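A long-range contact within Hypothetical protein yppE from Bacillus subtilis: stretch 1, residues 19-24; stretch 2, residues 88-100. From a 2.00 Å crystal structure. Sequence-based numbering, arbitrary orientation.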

# COMPACT_ATOMS: atom_id res chain seq x y z
N LYS A 19 -4.12 0.46 9.15
CA LYS A 19 -3.78 1.21 10.36
C LYS A 19 -3.78 2.69 9.99
O LYS A 19 -4.17 3.55 10.78
CB LYS A 19 -2.41 0.80 10.89
CG LYS A 19 -2.40 -0.56 11.59
CD LYS A 19 -1.04 -0.86 12.19
CE LYS A 19 -0.60 0.25 13.13
NZ LYS A 19 -1.57 0.49 14.25
N GLY A 20 -3.35 2.98 8.76
CA GLY A 20 -3.32 4.36 8.31
C GLY A 20 -4.72 4.96 8.27
O GLY A 20 -4.92 6.11 8.65
N ALA A 21 -5.68 4.18 7.80
CA ALA A 21 -7.07 4.62 7.71
C ALA A 21 -7.63 4.98 9.09
O ALA A 21 -8.35 5.98 9.25
CB ALA A 21 -7.91 3.52 7.08
N ASP A 22 -7.32 4.15 10.08
CA ASP A 22 -7.78 4.41 11.44
C ASP A 22 -7.11 5.65 12.00
O ASP A 22 -7.73 6.44 12.71
CB ASP A 22 -7.44 3.24 12.36
CG ASP A 22 -8.54 2.19 12.39
OD1 ASP A 22 -9.55 2.34 11.67
OD2 ASP A 22 -8.36 1.21 13.15
N ARG A 23 -5.83 5.83 11.68
CA ARG A 23 -5.11 6.99 12.17
C ARG A 23 -5.72 8.25 11.56
O ARG A 23 -5.89 9.26 12.25
CB ARG A 23 -3.62 6.89 11.82
CG ARG A 23 -2.78 8.01 12.44
CD ARG A 23 -1.31 7.94 12.02
NE ARG A 23 -0.71 6.68 12.45
CZ ARG A 23 -0.42 5.67 11.64
NH1 ARG A 23 -0.67 5.76 10.33
NH2 ARG A 23 0.08 4.55 12.13
N TYR A 24 -6.07 8.18 10.28
CA TYR A 24 -6.67 9.29 9.56
C TYR A 24 -7.97 9.73 10.20
O TYR A 24 -8.16 10.92 10.50
CB TYR A 24 -6.93 8.89 8.10
CG TYR A 24 -7.72 9.90 7.30
CD1 TYR A 24 -7.11 11.04 6.76
CD2 TYR A 24 -9.08 9.73 7.09
CE1 TYR A 24 -7.84 11.97 6.03
CE2 TYR A 24 -9.82 10.65 6.37
CZ TYR A 24 -9.20 11.77 5.84
OH TYR A 24 -9.96 12.70 5.14
N GLN A 88 -1.08 11.38 4.62
CA GLN A 88 -2.36 11.89 5.09
C GLN A 88 -2.88 11.23 6.37
O GLN A 88 -3.67 11.83 7.09
CB GLN A 88 -3.40 11.78 3.97
CG GLN A 88 -3.06 12.65 2.74
CD GLN A 88 -2.91 14.13 3.08
OE1 GLN A 88 -3.69 14.69 3.85
NE2 GLN A 88 -1.90 14.77 2.49
N SER A 89 -2.41 10.02 6.67
CA SER A 89 -2.85 9.37 7.89
C SER A 89 -2.37 10.22 9.07
O SER A 89 -3.01 10.27 10.11
CB SER A 89 -2.30 7.94 8.00
OG SER A 89 -0.90 7.92 8.25
N TYR A 90 -1.25 10.91 8.88
CA TYR A 90 -0.68 11.77 9.92
C TYR A 90 -1.18 13.21 9.88
O TYR A 90 -1.51 13.76 10.92
CB TYR A 90 0.84 11.77 9.83
CG TYR A 90 1.43 10.42 10.09
CD1 TYR A 90 1.58 9.95 11.40
CD2 TYR A 90 1.80 9.59 9.04
CE1 TYR A 90 2.07 8.67 11.65
CE2 TYR A 90 2.30 8.31 9.27
CZ TYR A 90 2.43 7.87 10.59
OH TYR A 90 2.93 6.61 10.84
N VAL A 91 -1.23 13.80 8.69
CA VAL A 91 -1.65 15.20 8.54
C VAL A 91 -3.12 15.41 8.16
O VAL A 91 -3.66 16.51 8.31
CB VAL A 91 -0.74 15.93 7.52
CG1 VAL A 91 0.71 15.81 7.95
CG2 VAL A 91 -0.92 15.34 6.13
N HIS A 92 -3.75 14.35 7.66
CA HIS A 92 -5.17 14.35 7.28
C HIS A 92 -5.76 15.63 6.68
O HIS A 92 -6.82 16.09 7.11
CB HIS A 92 -6.01 13.93 8.49
CG HIS A 92 -5.80 14.78 9.70
ND1 HIS A 92 -6.34 16.05 9.83
CD2 HIS A 92 -5.11 14.55 10.84
CE1 HIS A 92 -5.99 16.55 11.00
NE2 HIS A 92 -5.24 15.66 11.63
N HIS A 93 -5.09 16.20 5.69
CA HIS A 93 -5.61 17.40 5.07
C HIS A 93 -6.71 17.09 4.08
O HIS A 93 -7.72 17.78 4.04
CB HIS A 93 -4.49 18.17 4.37
CG HIS A 93 -3.49 18.76 5.31
ND1 HIS A 93 -3.85 19.55 6.38
CD2 HIS A 93 -2.14 18.69 5.33
CE1 HIS A 93 -2.76 19.95 7.02
NE2 HIS A 93 -1.71 19.44 6.40
N ILE A 94 -6.52 16.05 3.27
CA ILE A 94 -7.52 15.71 2.26
C ILE A 94 -8.84 15.27 2.91
O ILE A 94 -8.85 14.84 4.06
CB ILE A 94 -7.01 14.62 1.31
CG1 ILE A 94 -6.72 13.33 2.08
CG2 ILE A 94 -5.75 15.11 0.60
CD1 ILE A 94 -6.39 12.17 1.16
N HIS A 95 -9.94 15.38 2.17
CA HIS A 95 -11.26 15.01 2.69
C HIS A 95 -11.52 13.50 2.73
O HIS A 95 -10.83 12.73 2.08
CB HIS A 95 -12.36 15.69 1.87
CG HIS A 95 -12.29 17.19 1.91
ND1 HIS A 95 -12.33 17.90 3.09
CD2 HIS A 95 -12.17 18.10 0.92
CE1 HIS A 95 -12.23 19.19 2.82
NE2 HIS A 95 -12.13 19.34 1.51
N LYS A 96 -12.52 13.12 3.51
CA LYS A 96 -12.90 11.72 3.70
C LYS A 96 -13.06 10.92 2.41
O LYS A 96 -12.53 9.82 2.30
CB LYS A 96 -14.22 11.63 4.49
CG LYS A 96 -14.28 12.51 5.75
CD LYS A 96 -13.30 12.05 6.82
CE LYS A 96 -13.41 12.90 8.08
NZ LYS A 96 -13.05 14.34 7.84
N LYS A 97 -13.82 11.46 1.46
CA LYS A 97 -14.07 10.78 0.19
C LYS A 97 -12.79 10.43 -0.57
O LYS A 97 -12.62 9.31 -1.05
CB LYS A 97 -14.96 11.64 -0.71
CG LYS A 97 -15.20 11.04 -2.08
CD LYS A 97 -15.86 12.06 -3.01
CE LYS A 97 -15.93 11.54 -4.44
NZ LYS A 97 -16.95 10.47 -4.63
N ARG A 98 -11.90 11.41 -0.70
CA ARG A 98 -10.64 11.21 -1.39
C ARG A 98 -9.77 10.18 -0.64
O ARG A 98 -9.17 9.30 -1.25
CB ARG A 98 -9.90 12.55 -1.50
CG ARG A 98 -8.51 12.48 -2.10
CD ARG A 98 -8.51 11.84 -3.48
NE ARG A 98 -7.16 11.87 -4.05
CZ ARG A 98 -6.75 11.09 -5.04
NH1 ARG A 98 -7.59 10.20 -5.59
NH2 ARG A 98 -5.51 11.18 -5.49
N PHE A 99 -9.71 10.29 0.68
CA PHE A 99 -8.91 9.35 1.45
C PHE A 99 -9.44 7.94 1.23
O PHE A 99 -8.66 6.98 1.09
CB PHE A 99 -8.95 9.68 2.94
CG PHE A 99 -8.04 8.82 3.76
CD1 PHE A 99 -6.69 9.14 3.89
CD2 PHE A 99 -8.50 7.64 4.34
CE1 PHE A 99 -5.81 8.29 4.57
CE2 PHE A 99 -7.63 6.79 5.02
CZ PHE A 99 -6.28 7.11 5.13
N LYS A 100 -10.77 7.80 1.22
CA LYS A 100 -11.38 6.50 1.01
C LYS A 100 -11.04 5.97 -0.38
O LYS A 100 -10.68 4.81 -0.52
CB LYS A 100 -12.91 6.57 1.17
CG LYS A 100 -13.60 5.22 0.98
CD LYS A 100 -15.10 5.26 1.25
CE LYS A 100 -15.75 3.89 1.05
NZ LYS A 100 -17.20 3.88 1.39
O HOH W 1 -4.01 11.82 12.34

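Aromatic stacking dominates this contact. Tyr 24, the residue most covered by the opposing stretch, points its CA-to-CB bond toward it and lays its ring on that of Phe 99, which likewise points toward its partner. The planes are 1° apart and the centroids 3.8 Å, in an offset stack whose closest atoms are Tyr 24 CD1 and Phe 99 CD1 at 3.5 Å. The offset places each CB over the other's ring: Tyr 24 CB and Phe 99 CB each lie 3.8 Å from the centroid of the partner ring, making a reciprocal pair of CH-pi contacts. Both residues are t at chi1. A second flat pairing joins Arg 23 to Tyr 90. The guanidinium stacks on the phenol ring with centres 4.4 Å apart, while Arg 23 CD sits over the same ring, 3.5 Å from Tyr 90 CE1. Arginine suits this place because its planar cation can cover an aromatic face and still donate hydrogen bonds at its edge.

That edge supplies one of two direct hydrogen bonds, from Arg 23 NH1 to Ser 89 OG at 3.0 Å. The other runs from Tyr 24 OH to Ile 94 O at 2.6 Å. Tyrosine thus combines an apolar ring for packing with a hydroxyl that reaches a backbone carbonyl in the loop before helix 96-100. Water 1 lies between the main chains, its O 3.2 Å from Arg 23 O and 2.9 Å from Ser 89 O; it can donate to either, but it has more acceptors in reach than protons, so both bonds need not be made at once.

The helix backbone also packs closely: Gly 20 O lies 3.3 Å from Ser 89 CB. Ala 21 CA approaches the Phe 99 ring at its edge, 3.5 Å from Phe 99 CE2. Together the stretches bury 529 Å².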